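Local coordinates for protein glycerol-3-phosphate dehydrogenase [NAD(+)] 1 (Saccharomyces cerevisiae, PDB 4FGW) that catalyses the NAD-dependent interconversion of dihydroxyacetone phosphate and sn-glycerol 3-phosphate, feeding the glycerol production that protects yeast cells during hyperosmotic stress, at residues E195-Y200 with S230-V235; D234-S239 with P285-E290; V312-L317 with E331-Q336; Q339-C344 with Q368-N373. One frame throughout, in Å; residues are numbered along the deposited sequence.

Contact 1: E195-Y200 with S230-V235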
loop_
_atom_site.group_PDB
_atom_site.type_symbol
_atom_site.label_atom_id
_atom_site.label_comp_id
_atom_site.label_asym_id
_atom_site.label_seq_id
_atom_site.Cartn_x
_atom_site.Cartn_y
_atom_site.Cartn_z
ATOM N N GLU A 195 -9.409 -3.556 10.715
ATOM C CA GLU A 195 -8.331 -4.032 11.566
ATOM C C GLU A 195 -7.735 -2.893 12.374
ATOM O O GLU A 195 -7.954 -1.712 12.069
ATOM C CB GLU A 195 -7.208 -4.655 10.717
ATOM C CG GLU A 195 -7.596 -5.850 9.862
ATOM C CD GLU A 195 -6.432 -6.437 9.087
ATOM O OE1 GLU A 195 -6.263 -7.676 9.117
ATOM O OE2 GLU A 195 -5.670 -5.658 8.474
ATOM N N THR A 196 -6.931 -3.267 13.383
ATOM C CA THR A 196 -6.130 -2.350 14.180
ATOM C C THR A 196 -4.873 -3.036 14.683
ATOM O O THR A 196 -4.842 -4.262 14.844
ATOM C CB THR A 196 -6.929 -1.635 15.301
ATOM O OG1 THR A 196 -6.312 -0.376 15.545
ATOM C CG2 THR A 196 -6.980 -2.429 16.616
ATOM N N THR A 197 -3.848 -2.217 14.952
ATOM C CA THR A 197 -2.613 -2.653 15.579
ATOM C C THR A 197 -2.672 -2.114 17.007
ATOM O O THR A 197 -3.133 -0.988 17.232
ATOM C CB THR A 197 -1.368 -2.089 14.881
ATOM O OG1 THR A 197 -1.554 -2.023 13.471
ATOM C CG2 THR A 197 -0.117 -2.874 15.220
ATOM N N VAL A 198 -2.240 -2.949 17.962
ATOM C CA VAL A 198 -2.071 -2.596 19.359
ATOM C C VAL A 198 -0.581 -2.814 19.631
ATOM O O VAL A 198 -0.065 -3.909 19.396
ATOM C CB VAL A 198 -2.981 -3.378 20.351
ATOM C CG1 VAL A 198 -2.699 -2.952 21.795
ATOM C CG2 VAL A 198 -4.454 -3.174 20.025
ATOM N N ALA A 199 0.118 -1.758 20.075
ATOM C CA ALA A 199 1.542 -1.835 20.396
ATOM C C ALA A 199 1.774 -1.567 21.863
ATOM O O ALA A 199 1.185 -0.643 22.421
ATOM C CB ALA A 199 2.336 -0.870 19.544
ATOM N N TYR A 200 2.614 -2.387 22.503
ATOM C CA TYR A 200 2.917 -2.268 23.932
ATOM C C TYR A 200 4.233 -2.966 24.248
ATOM O O TYR A 200 4.418 -4.137 23.900
ATOM C CB TYR A 200 1.764 -2.882 24.754
ATOM C CG TYR A 200 1.914 -2.830 26.257
ATOM C CD1 TYR A 200 1.510 -1.711 26.979
ATOM C CD2 TYR A 200 2.364 -3.938 26.970
ATOM C CE1 TYR A 200 1.609 -1.673 28.369
ATOM C CE2 TYR A 200 2.465 -3.913 28.359
ATOM C CZ TYR A 200 2.091 -2.776 29.056
ATOM O OH TYR A 200 2.196 -2.751 30.426
ATOM N N SER A 230 -3.842 -7.052 15.851
ATOM C CA SER A 230 -2.476 -7.562 15.805
ATOM C C SER A 230 -1.723 -6.834 16.922
ATOM O O SER A 230 -1.717 -5.603 16.951
ATOM C CB SER A 230 -1.838 -7.287 14.450
ATOM O OG SER A 230 -0.446 -7.555 14.495
ATOM N N VAL A 231 -1.150 -7.587 17.866
ATOM C CA VAL A 231 -0.420 -7.032 19.007
ATOM C C VAL A 231 1.089 -7.128 18.790
ATOM O O VAL A 231 1.618 -8.214 18.549
ATOM C CB VAL A 231 -0.851 -7.603 20.387
ATOM C CG1 VAL A 231 -0.360 -6.707 21.523
ATOM C CG2 VAL A 231 -2.361 -7.778 20.467
ATOM N N ILE A 232 1.772 -5.977 18.869
ATOM C CA ILE A 232 3.224 -5.858 18.685
ATOM C C ILE A 232 3.852 -5.048 19.829
ATOM O O ILE A 232 3.146 -4.645 20.756
ATOM C CB ILE A 232 3.584 -5.292 17.270
ATOM C CG1 ILE A 232 3.019 -3.865 17.051
ATOM C CG2 ILE A 232 3.162 -6.263 16.154
ATOM C CD1 ILE A 232 3.742 -3.029 16.021
ATOM N N GLU A 233 5.168 -4.807 19.755
ATOM C CA GLU A 233 5.926 -4.034 20.743
ATOM C C GLU A 233 6.130 -2.582 20.306
ATOM O O GLU A 233 6.044 -1.680 21.134
ATOM C CB GLU A 233 7.298 -4.683 20.996
ATOM C CG GLU A 233 7.251 -5.898 21.900
ATOM C CD GLU A 233 8.408 -5.970 22.875
ATOM O OE1 GLU A 233 9.405 -6.656 22.554
ATOM O OE2 GLU A 233 8.328 -5.329 23.949
ATOM N N ASP A 234 6.424 -2.370 19.008
ATOM C CA ASP A 234 6.754 -1.079 18.411
ATOM C C ASP A 234 5.691 0.025 18.537
ATOM O O ASP A 234 4.928 0.283 17.599
ATOM C CB ASP A 234 7.289 -1.276 16.977
ATOM C CG ASP A 234 7.962 -0.072 16.335
ATOM O OD1 ASP A 234 8.187 0.936 17.040
ATOM O OD2 ASP A 234 8.262 -0.141 15.126
ATOM N N VAL A 235 5.679 0.699 19.712
ATOM C CA VAL A 235 4.795 1.821 20.048
ATOM C C VAL A 235 5.144 3.039 19.172
ATOM O O VAL A 235 4.241 3.740 18.718
ATOM C CB VAL A 235 4.796 2.148 21.580
ATOM C CG1 VAL A 235 4.014 3.418 21.896
ATOM C CG2 VAL A 235 4.256 0.978 22.398
#

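Contact 2: D234-S239 with P285-E290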
loop_
_atom_site.group_PDB
_atom_site.type_symbol
_atom_site.label_atom_id
_atom_site.label_comp_id
_atom_site.label_asym_id
_atom_site.label_seq_id
_atom_site.Cartn_x
_atom_site.Cartn_y
_atom_site.Cartn_z
ATOM N N ASP A 234 6.424 -2.370 19.008
ATOM C CA ASP A 234 6.754 -1.079 18.411
ATOM C C ASP A 234 5.691 0.025 18.537
ATOM O O ASP A 234 4.928 0.283 17.599
ATOM C CB ASP A 234 7.289 -1.276 16.977
ATOM C CG ASP A 234 7.962 -0.072 16.335
ATOM O OD1 ASP A 234 8.187 0.936 17.040
ATOM O OD2 ASP A 234 8.262 -0.141 15.126
ATOM N N VAL A 235 5.679 0.699 19.712
ATOM C CA VAL A 235 4.795 1.821 20.048
ATOM C C VAL A 235 5.144 3.039 19.172
ATOM O O VAL A 235 4.241 3.740 18.718
ATOM C CB VAL A 235 4.796 2.148 21.580
ATOM C CG1 VAL A 235 4.014 3.418 21.896
ATOM C CG2 VAL A 235 4.256 0.978 22.398
ATOM N N ALA A 236 6.443 3.278 18.925
ATOM C CA ALA A 236 6.910 4.398 18.104
ATOM C C ALA A 236 6.432 4.306 16.633
ATOM O O ALA A 236 5.862 5.277 16.130
ATOM C CB ALA A 236 8.423 4.497 18.172
ATOM N N GLY A 237 6.628 3.141 15.995
ATOM C CA GLY A 237 6.249 2.872 14.605
ATOM C C GLY A 237 4.788 3.125 14.297
ATOM O O GLY A 237 4.475 3.895 13.384
ATOM N N ILE A 238 3.902 2.555 15.085
ATOM C CA ILE A 238 2.489 2.756 14.862
ATOM C C ILE A 238 1.999 4.184 15.073
ATOM O O ILE A 238 1.064 4.603 14.433
ATOM C CB ILE A 238 1.671 1.703 15.601
ATOM C CG1 ILE A 238 1.005 2.230 16.853
ATOM C CG2 ILE A 238 2.557 0.625 16.014
ATOM C CD1 ILE A 238 0.087 1.234 17.462
ATOM N N SER A 239 2.683 4.926 15.929
ATOM C CA SER A 239 2.403 6.338 16.216
ATOM C C SER A 239 2.781 7.340 15.133
ATOM O O SER A 239 2.002 8.253 14.859
ATOM C CB SER A 239 3.036 6.745 17.542
ATOM O OG SER A 239 2.688 5.830 18.566
ATOM N N PRO A 285 14.912 5.216 16.398
ATOM C CA PRO A 285 15.701 4.052 16.014
ATOM C C PRO A 285 15.340 2.721 16.633
ATOM O O PRO A 285 15.814 1.732 16.119
ATOM C CB PRO A 285 17.111 4.440 16.461
ATOM C CG PRO A 285 17.042 5.896 16.778
ATOM C CD PRO A 285 15.677 6.119 17.257
ATOM N N GLU A 286 14.567 2.660 17.697
ATOM C CA GLU A 286 14.176 1.356 18.189
ATOM C C GLU A 286 12.958 0.852 17.417
ATOM O O GLU A 286 12.318 -0.118 17.786
ATOM C CB GLU A 286 13.882 1.413 19.673
ATOM C CG GLU A 286 15.097 1.695 20.516
ATOM C CD GLU A 286 15.965 0.482 20.720
ATOM O OE1 GLU A 286 15.855 -0.142 21.788
ATOM O OE2 GLU A 286 16.767 0.157 19.825
ATOM N N SER A 287 12.648 1.527 16.330
ATOM C CA SER A 287 11.481 1.209 15.551
ATOM C C SER A 287 11.794 0.172 14.507
ATOM O O SER A 287 12.822 0.255 13.862
ATOM C CB SER A 287 11.000 2.456 14.862
ATOM O OG SER A 287 9.633 2.380 14.666
ATOM N N ARG A 288 10.894 -0.787 14.317
ATOM C CA ARG A 288 11.152 -1.859 13.366
ATOM C C ARG A 288 10.559 -1.487 12.022
ATOM O O ARG A 288 9.433 -0.996 11.978
ATOM C CB ARG A 288 10.541 -3.172 13.883
ATOM C CG ARG A 288 11.130 -3.631 15.217
ATOM C CD ARG A 288 10.603 -4.980 15.657
ATOM N NE ARG A 288 11.184 -6.075 14.878
ATOM C CZ ARG A 288 10.478 -6.941 14.158
ATOM N NH1 ARG A 288 9.152 -6.860 14.117
ATOM N NH2 ARG A 288 11.091 -7.904 13.483
ATOM N N GLU A 289 11.309 -1.722 10.920
ATOM C CA GLU A 289 10.847 -1.479 9.542
ATOM C C GLU A 289 9.559 -2.250 9.282
ATOM O O GLU A 289 8.661 -1.734 8.625
ATOM C CB GLU A 289 11.902 -1.942 8.525
ATOM C CG GLU A 289 12.965 -0.913 8.222
ATOM C CD GLU A 289 13.839 -1.177 7.010
ATOM O OE1 GLU A 289 13.300 -1.229 5.879
ATOM O OE2 GLU A 289 15.076 -1.258 7.187
ATOM N N GLU A 290 9.482 -3.482 9.832
ATOM C CA GLU A 290 8.395 -4.452 9.756
ATOM C C GLU A 290 7.044 -3.855 10.085
ATOM O O GLU A 290 6.088 -4.090 9.359
ATOM C CB GLU A 290 8.688 -5.659 10.669
ATOM C CG GLU A 290 9.729 -6.623 10.112
ATOM C CD GLU A 290 11.193 -6.259 10.308
ATOM O OE1 GLU A 290 12.051 -7.073 9.900
ATOM O OE2 GLU A 290 11.487 -5.176 10.869
#

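Contact 3: V312-L317 with E331-Q336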
loop_
_atom_site.group_PDB
_atom_site.type_symbol
_atom_site.label_atom_id
_atom_site.label_comp_id
_atom_site.label_asym_id
_atom_site.label_seq_id
_atom_site.Cartn_x
_atom_site.Cartn_y
_atom_site.Cartn_z
ATOM N N VAL A 312 -6.610 14.175 1.255
ATOM C CA VAL A 312 -6.581 13.887 -0.186
ATOM C C VAL A 312 -7.578 14.777 -0.966
ATOM O O VAL A 312 -7.215 15.317 -2.012
ATOM C CB VAL A 312 -6.649 12.353 -0.520
ATOM C CG1 VAL A 312 -7.997 11.738 -0.185
ATOM C CG2 VAL A 312 -6.281 12.070 -1.971
ATOM N N LYS A 313 -8.797 14.983 -0.407
ATOM C CA LYS A 313 -9.878 15.790 -0.987
ATOM C C LYS A 313 -9.490 17.266 -1.141
ATOM O O LYS A 313 -9.749 17.842 -2.202
ATOM C CB LYS A 313 -11.169 15.646 -0.153
ATOM C CG LYS A 313 -12.447 16.054 -0.880
ATOM C CD LYS A 313 -13.690 15.675 -0.082
ATOM C CE LYS A 313 -14.951 15.915 -0.877
ATOM N NZ LYS A 313 -16.149 15.346 -0.207
ATOM N N VAL A 314 -8.874 17.872 -0.093
ATOM C CA VAL A 314 -8.428 19.280 -0.110
ATOM C C VAL A 314 -7.351 19.473 -1.177
ATOM O O VAL A 314 -7.463 20.381 -2.009
ATOM C CB VAL A 314 -7.985 19.795 1.292
ATOM C CG1 VAL A 314 -7.186 21.099 1.198
ATOM C CG2 VAL A 314 -9.191 19.988 2.200
ATOM N N ALA A 315 -6.341 18.576 -1.169
ATOM C CA ALA A 315 -5.210 18.563 -2.088
ATOM C C ALA A 315 -5.647 18.420 -3.546
ATOM O O ALA A 315 -5.065 19.055 -4.426
ATOM C CB ALA A 315 -4.270 17.444 -1.708
ATOM N N ARG A 316 -6.680 17.594 -3.787
ATOM C CA ARG A 316 -7.281 17.339 -5.098
ATOM C C ARG A 316 -7.934 18.628 -5.639
ATOM O O ARG A 316 -7.759 18.957 -6.813
ATOM C CB ARG A 316 -8.313 16.204 -4.974
ATOM C CG ARG A 316 -8.412 15.325 -6.196
ATOM C CD ARG A 316 -9.514 14.296 -6.046
ATOM N NE ARG A 316 -9.094 13.121 -5.279
ATOM C CZ ARG A 316 -9.758 12.626 -4.237
ATOM N NH1 ARG A 316 -10.874 13.211 -3.812
ATOM N NH2 ARG A 316 -9.312 11.545 -3.610
ATOM N N LEU A 317 -8.648 19.374 -4.766
ATOM C CA LEU A 317 -9.295 20.635 -5.122
ATOM C C LEU A 317 -8.256 21.719 -5.407
ATOM O O LEU A 317 -8.433 22.469 -6.365
ATOM C CB LEU A 317 -10.317 21.080 -4.059
ATOM C CG LEU A 317 -11.189 22.304 -4.416
ATOM C CD1 LEU A 317 -12.084 22.046 -5.636
ATOM C CD2 LEU A 317 -12.019 22.740 -3.239
ATOM N N GLU A 331 -14.125 25.335 1.719
ATOM C CA GLU A 331 -15.060 24.922 0.671
ATOM C C GLU A 331 -15.609 23.501 0.828
ATOM O O GLU A 331 -16.768 23.263 0.482
ATOM C CB GLU A 331 -14.433 25.103 -0.723
ATOM C CG GLU A 331 -15.457 25.326 -1.823
ATOM C CD GLU A 331 -14.897 25.322 -3.231
ATOM O OE1 GLU A 331 -15.016 24.279 -3.914
ATOM O OE2 GLU A 331 -14.357 26.367 -3.659
ATOM N N LEU A 332 -14.793 22.562 1.332
ATOM C CA LEU A 332 -15.225 21.170 1.465
ATOM C C LEU A 332 -15.480 20.713 2.897
ATOM O O LEU A 332 -16.527 20.120 3.159
ATOM C CB LEU A 332 -14.226 20.196 0.790
ATOM C CG LEU A 332 -13.769 20.484 -0.644
ATOM C CD1 LEU A 332 -12.401 19.884 -0.896
ATOM C CD2 LEU A 332 -14.773 19.974 -1.668
ATOM N N LEU A 333 -14.514 20.942 3.807
ATOM C CA LEU A 333 -14.578 20.429 5.178
ATOM C C LEU A 333 -15.392 21.244 6.181
ATOM O O LEU A 333 -15.578 20.788 7.315
ATOM C CB LEU A 333 -13.169 20.115 5.739
ATOM C CG LEU A 333 -12.041 19.691 4.777
ATOM C CD1 LEU A 333 -10.737 19.555 5.525
ATOM C CD2 LEU A 333 -12.356 18.379 4.073
ATOM N N ASN A 334 -15.900 22.419 5.762
ATOM C CA ASN A 334 -16.671 23.363 6.579
ATOM C C ASN A 334 -16.079 23.654 7.985
ATOM O O ASN A 334 -15.140 24.447 8.076
ATOM C CB ASN A 334 -18.209 23.132 6.507
ATOM C CG ASN A 334 -18.832 22.100 7.432
ATOM O OD1 ASN A 334 -19.795 22.390 8.153
ATOM N ND2 ASN A 334 -18.337 20.873 7.415
ATOM N N GLY A 335 -16.561 22.973 9.026
ATOM C CA GLY A 335 -16.076 23.148 10.391
ATOM C C GLY A 335 -15.036 22.127 10.807
ATOM O O GLY A 335 -14.926 21.810 11.995
ATOM N N GLN A 336 -14.269 21.604 9.829
ATOM C CA GLN A 336 -13.227 20.595 10.037
ATOM C C GLN A 336 -11.914 20.966 9.340
ATOM O O GLN A 336 -11.918 21.749 8.385
ATOM C CB GLN A 336 -13.706 19.214 9.574
ATOM C CG GLN A 336 -14.578 18.493 10.587
ATOM C CD GLN A 336 -14.828 17.073 10.153
ATOM O OE1 GLN A 336 -14.005 16.175 10.371
ATOM N NE2 GLN A 336 -15.957 16.846 9.497
#

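Contact 4: Q339-C344 with Q368-N373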
loop_
_atom_site.group_PDB
_atom_site.type_symbol
_atom_site.label_atom_id
_atom_site.label_comp_id
_atom_site.label_asym_id
_atom_site.label_seq_id
_atom_site.Cartn_x
_atom_site.Cartn_y
_atom_site.Cartn_z
ATOM N N GLN A 339 -5.576 17.841 8.782
ATOM C CA GLN A 339 -4.422 17.901 9.675
ATOM C C GLN A 339 -3.093 18.006 8.933
ATOM O O GLN A 339 -2.208 18.768 9.324
ATOM C CB GLN A 339 -4.406 16.687 10.608
ATOM C CG GLN A 339 -4.241 17.035 12.078
ATOM C CD GLN A 339 -3.066 17.958 12.331
ATOM O OE1 GLN A 339 -1.928 17.509 12.469
ATOM N NE2 GLN A 339 -3.336 19.257 12.392
ATOM N N GLY A 340 -2.961 17.229 7.865
ATOM C CA GLY A 340 -1.719 17.160 7.092
ATOM C C GLY A 340 -1.129 18.510 6.714
ATOM O O GLY A 340 0.085 18.620 6.515
ATOM N N LEU A 341 -1.989 19.547 6.609
ATOM C CA LEU A 341 -1.619 20.934 6.305
ATOM C C LEU A 341 -0.692 21.485 7.394
ATOM O O LEU A 341 0.294 22.147 7.079
ATOM C CB LEU A 341 -2.895 21.794 6.211
ATOM C CG LEU A 341 -3.405 22.229 4.830
ATOM C CD1 LEU A 341 -3.442 21.095 3.843
ATOM C CD2 LEU A 341 -4.801 22.793 4.941
ATOM N N ILE A 342 -0.997 21.179 8.670
ATOM C CA ILE A 342 -0.205 21.598 9.825
ATOM C C ILE A 342 1.040 20.702 9.947
ATOM O O ILE A 342 2.145 21.213 10.119
ATOM C CB ILE A 342 -1.078 21.628 11.119
ATOM C CG1 ILE A 342 -2.162 22.728 11.035
ATOM C CG2 ILE A 342 -0.242 21.817 12.382
ATOM C CD1 ILE A 342 -3.596 22.211 11.139
ATOM N N THR A 343 0.854 19.376 9.830
ATOM C CA THR A 343 1.915 18.373 9.943
ATOM C C THR A 343 3.086 18.601 8.988
ATOM O O THR A 343 4.230 18.548 9.444
ATOM C CB THR A 343 1.344 16.952 9.935
ATOM O OG1 THR A 343 0.235 16.909 10.831
ATOM C CG2 THR A 343 2.372 15.903 10.356
ATOM N N CYS A 344 2.813 18.911 7.694
ATOM C CA CYS A 344 3.885 19.171 6.724
ATOM C C CYS A 344 4.770 20.369 7.110
ATOM O O CYS A 344 5.968 20.350 6.820
ATOM C CB CYS A 344 3.372 19.256 5.286
ATOM S SG CYS A 344 2.495 20.784 4.878
ATOM N N GLN A 368 6.386 22.842 0.587
ATOM C CA GLN A 368 6.699 23.907 -0.372
ATOM C C GLN A 368 5.506 24.296 -1.247
ATOM O O GLN A 368 5.348 25.476 -1.564
ATOM C CB GLN A 368 7.921 23.540 -1.240
ATOM C CG GLN A 368 9.258 23.411 -0.489
ATOM C CD GLN A 368 9.761 24.665 0.204
ATOM O OE1 GLN A 368 9.450 25.799 -0.172
ATOM N NE2 GLN A 368 10.597 24.483 1.218
ATOM N N ILE A 369 4.678 23.310 -1.637
ATOM C CA ILE A 369 3.475 23.515 -2.454
ATOM C C ILE A 369 2.392 24.232 -1.627
ATOM O O ILE A 369 1.825 25.225 -2.091
ATOM C CB ILE A 369 2.976 22.164 -3.067
ATOM C CG1 ILE A 369 3.943 21.658 -4.164
ATOM C CG2 ILE A 369 1.540 22.271 -3.612
ATOM C CD1 ILE A 369 3.865 20.125 -4.444
ATOM N N VAL A 370 2.117 23.714 -0.409
ATOM C CA VAL A 370 1.102 24.207 0.529
ATOM C C VAL A 370 1.374 25.630 1.032
ATOM O O VAL A 370 0.499 26.490 0.907
ATOM C CB VAL A 370 0.848 23.198 1.691
ATOM C CG1 VAL A 370 -0.073 23.788 2.762
ATOM C CG2 VAL A 370 0.287 21.875 1.169
ATOM N N TYR A 371 2.565 25.872 1.613
ATOM C CA TYR A 371 2.927 27.161 2.216
ATOM C C TYR A 371 3.465 28.197 1.271
ATOM O O TYR A 371 3.001 29.338 1.287
ATOM C CB TYR A 371 3.808 26.967 3.455
ATOM C CG TYR A 371 3.013 26.372 4.591
ATOM C CD1 TYR A 371 2.875 24.992 4.724
ATOM C CD2 TYR A 371 2.298 27.184 5.465
ATOM C CE1 TYR A 371 2.086 24.437 5.726
ATOM C CE2 TYR A 371 1.509 26.641 6.476
ATOM C CZ TYR A 371 1.408 25.267 6.604
ATOM O OH TYR A 371 0.635 24.735 7.608
ATOM N N ASN A 372 4.437 27.815 0.446
ATOM C CA ASN A 372 4.999 28.719 -0.549
ATOM C C ASN A 372 4.220 28.471 -1.855
ATOM O O ASN A 372 3.177 27.819 -1.801
ATOM C CB ASN A 372 6.518 28.516 -0.649
ATOM C CG ASN A 372 7.203 28.630 0.705
ATOM O OD1 ASN A 372 7.027 29.606 1.444
ATOM N ND2 ASN A 372 7.937 27.604 1.096
ATOM N N ASN A 373 4.668 28.920 -3.003
ATOM C CA ASN A 373 3.825 28.676 -4.156
ATOM C C ASN A 373 4.462 27.831 -5.209
ATOM O O ASN A 373 4.451 28.167 -6.378
ATOM C CB ASN A 373 3.293 29.969 -4.741
ATOM C CG ASN A 373 2.058 30.439 -4.036
ATOM O OD1 ASN A 373 2.130 31.193 -3.066
ATOM N ND2 ASN A 373 0.908 29.974 -4.498
#

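Contact 1: E195-Y200 with S230-V235
Thr196 to Tyr200 pair with Ser230 to Ile232 as two parallel strands, strand 227-232 being one of the two edge strands of the main sheet within the chain. Four backbone hydrogen bonds join them in the alternating pattern of parallel strands: Ser230 N gives to Thr196 O (3.1 Å) and Ser230 O takes from Val198 N (2.9 Å), while Ile232 N gives to Val198 O (2.8 Å) and Ile232 O takes from Tyr200 N (2.9 Å). The short strand axes diverge by 26°.

Side chains alternate between the two faces. On one, Thr197 CG2 meets Ile232 CG1 at 3.8 Å with the two chains slanting across each other; Ile232 CG1 stands between its backbone N and carbonyl carbon (chi1 62°), which brings it over this neighbour. Ala199 CB lies on the same face and comes within 3.4 Å of Asp234 O. Val235 CG2 packs on Ala199 O at 3.5 Å. Val198 and Val231 occupy the other face, where Val231 CG1 rests on Val198 O and stays 4.4 Å from Val198 CB. Thr197 OG1 and Ser230 OG look elsewhere for partners, to Ala297 N and Glu295 OE1.

The pair belongs to a beta-alpha-beta unit whose helix 215-222 lies against the valine face through Phe222 and His215. Beyond strand 194-199, the antiparallel strand 175-180 continues the sheet, while the start of helix 235-257 rests on the Ala199 face.

Contact 2: D234-S239 with P285-E290
Asp234 OD2 gathers two donors from the 285-290 segment. Ser287 OG donates at 2.9 Å to Asp234 OD2, which receives it on its syn lone pair, the side of the other carboxylate oxygen. The backbone N of Arg288 reaches the same Asp234 OD2 at 2.8 Å, coming from well above the carboxylate plane, 58° out of it. Thr291 OG1 adds a further hydrogen bond to this oxygen. So many donors around one atom would be expected to stabilise the negative charge of this buried group.

The second oxygen has its own task: Asp234 OD1 accepts from Gly237 N at 2.9 Å, so one side chain caps the helix and holds the 285-290 loop. Asp234 CG stands anti to the backbone N (chi1 -167°), on the side of Ser287. Ser287 OG is also hydrogen-bonded to Tyr292 OH, a second partner for the hydroxyl.

Packing around this polar centre is thin. Ala236 CB approaches Ser287 OG at 4.3 Å, and Arg288 CB passes Asp234 OD2 at 4.0 Å. The guanidinium leads off to solvent, with Glu290 OE2 over one of its faces in a long pairing of charges alone.

What results is a classic aspartate N-cap, here at the head of helix 235-257, the long helix that farther along carries Lys245, the proton acceptor inferred from related enzymes.

Contact 3: V312-L317 with E331-Q336
Leu332 pushes its CD1 methyl between Lys313 and Leu317 on the facing helix, and this is the close-packed part of the contact. CD1 of Leu332 lies 3.6 Å from Lys313 O and 3.7 Å from Leu317 CD2, with Lys313 CG at 3.8 Å from the same methyl. Leu317 CG is anti to its backbone N (chi1 -172°), and Leu317 CD2 is the methyl that meets Leu332. On the buried flank, Val314 CG2 lies 3.7 Å from Leu333 CD1, the two side chains crossing at about a right angle.

The solvent side is looser. Lys313 runs out extended, and its CE only grazes Leu332 CD2 at 4.1 Å. Glu331 crosses Leu317 at about a right angle, resting OE1 against its CD2 methyl at 3.4 Å, a van der Waals touch of a charged oxygen on a methyl. No hydrogen bond joins the two segments.

Cys328 of helix 325-333 extends the apolar patch by touching Val314 and Leu317. The other side of helix 310-320 rests on helix 235-257, with Ala315 against Leu250 and Phe254 and Arg316 in a salt bridge with Glu256, so the helix is sandwiched between the long helix and helix 325-333.

Contact 4: Q339-C344 with Q368-N373
Tyr371 donates its phenolic proton to a helical main-chain carbonyl: OH lies 2.7 Å from Leu341 O, and the donor stands above the carbonyl plane, 49° out of it. Relative to the ring, that oxygen lies at the edge and in plane, close enough for Tyr371 CE1 to come within 3.2 Å of Leu341 O.

Cys344, one turn farther on, comes to the same edge. Its SG is 5.1 Å from the ring centroid of Tyr371 and 88° off the ring normal, a sulfur-aromatic contact made in the plane of the ring; Tyr371 CE1 is the nearest ring atom, 3.8 Å from Cys344 SG. The sulfur sits in the crowded position between backbone N and carbonyl carbon (chi1 75°), which turns it out toward the second helix. Both the carbonyl oxygen and the sulfur therefore line one rim of the tyrosine.

Val370, the residue before Tyr371, completes the contact. Its CG1 meets Leu341 CG at 4.2 Å, and Cys344 SG lies 4.3 Å from Val370 CB. Beyond the two segments, Trp326 stacks edge-to-face with Tyr371 and touches Leu341 and Val370, while Phe254 packs on Val370.

Gln339 O accepts from Ile342 N at 2.8 Å, and Gly340 N bonds to Asn311 OD1. Asn311 and Gln339 are assigned to substrate and NAD(+) binding by similarity, so this helix-helix packing in the all-helical C-terminal domain adjoins what is probably the cofactor and substrate site.

From the N terminus, contact 1 comes first, closing the loop through helix 215-222 at the edge of the nucleotide-binding sheet. Contact 2 opens on Asp234 and Val235, where contact 1 ends, and closes the long excursion through helices 235-257 and 261-283; the two touch through Ile238 CD1 packing on Ala199. Contacts 3 and 4 follow in series, each closing a short helical loop, and their segments adjoin in sequence with centres about 14 Å apart. None nests or crosses. Contacts 1 and 2 mark the junction of the sheet with the helical domain, whereas 3 and 4 lie farther out in that domain, about 30 and 25 Å from contact 2 between centres.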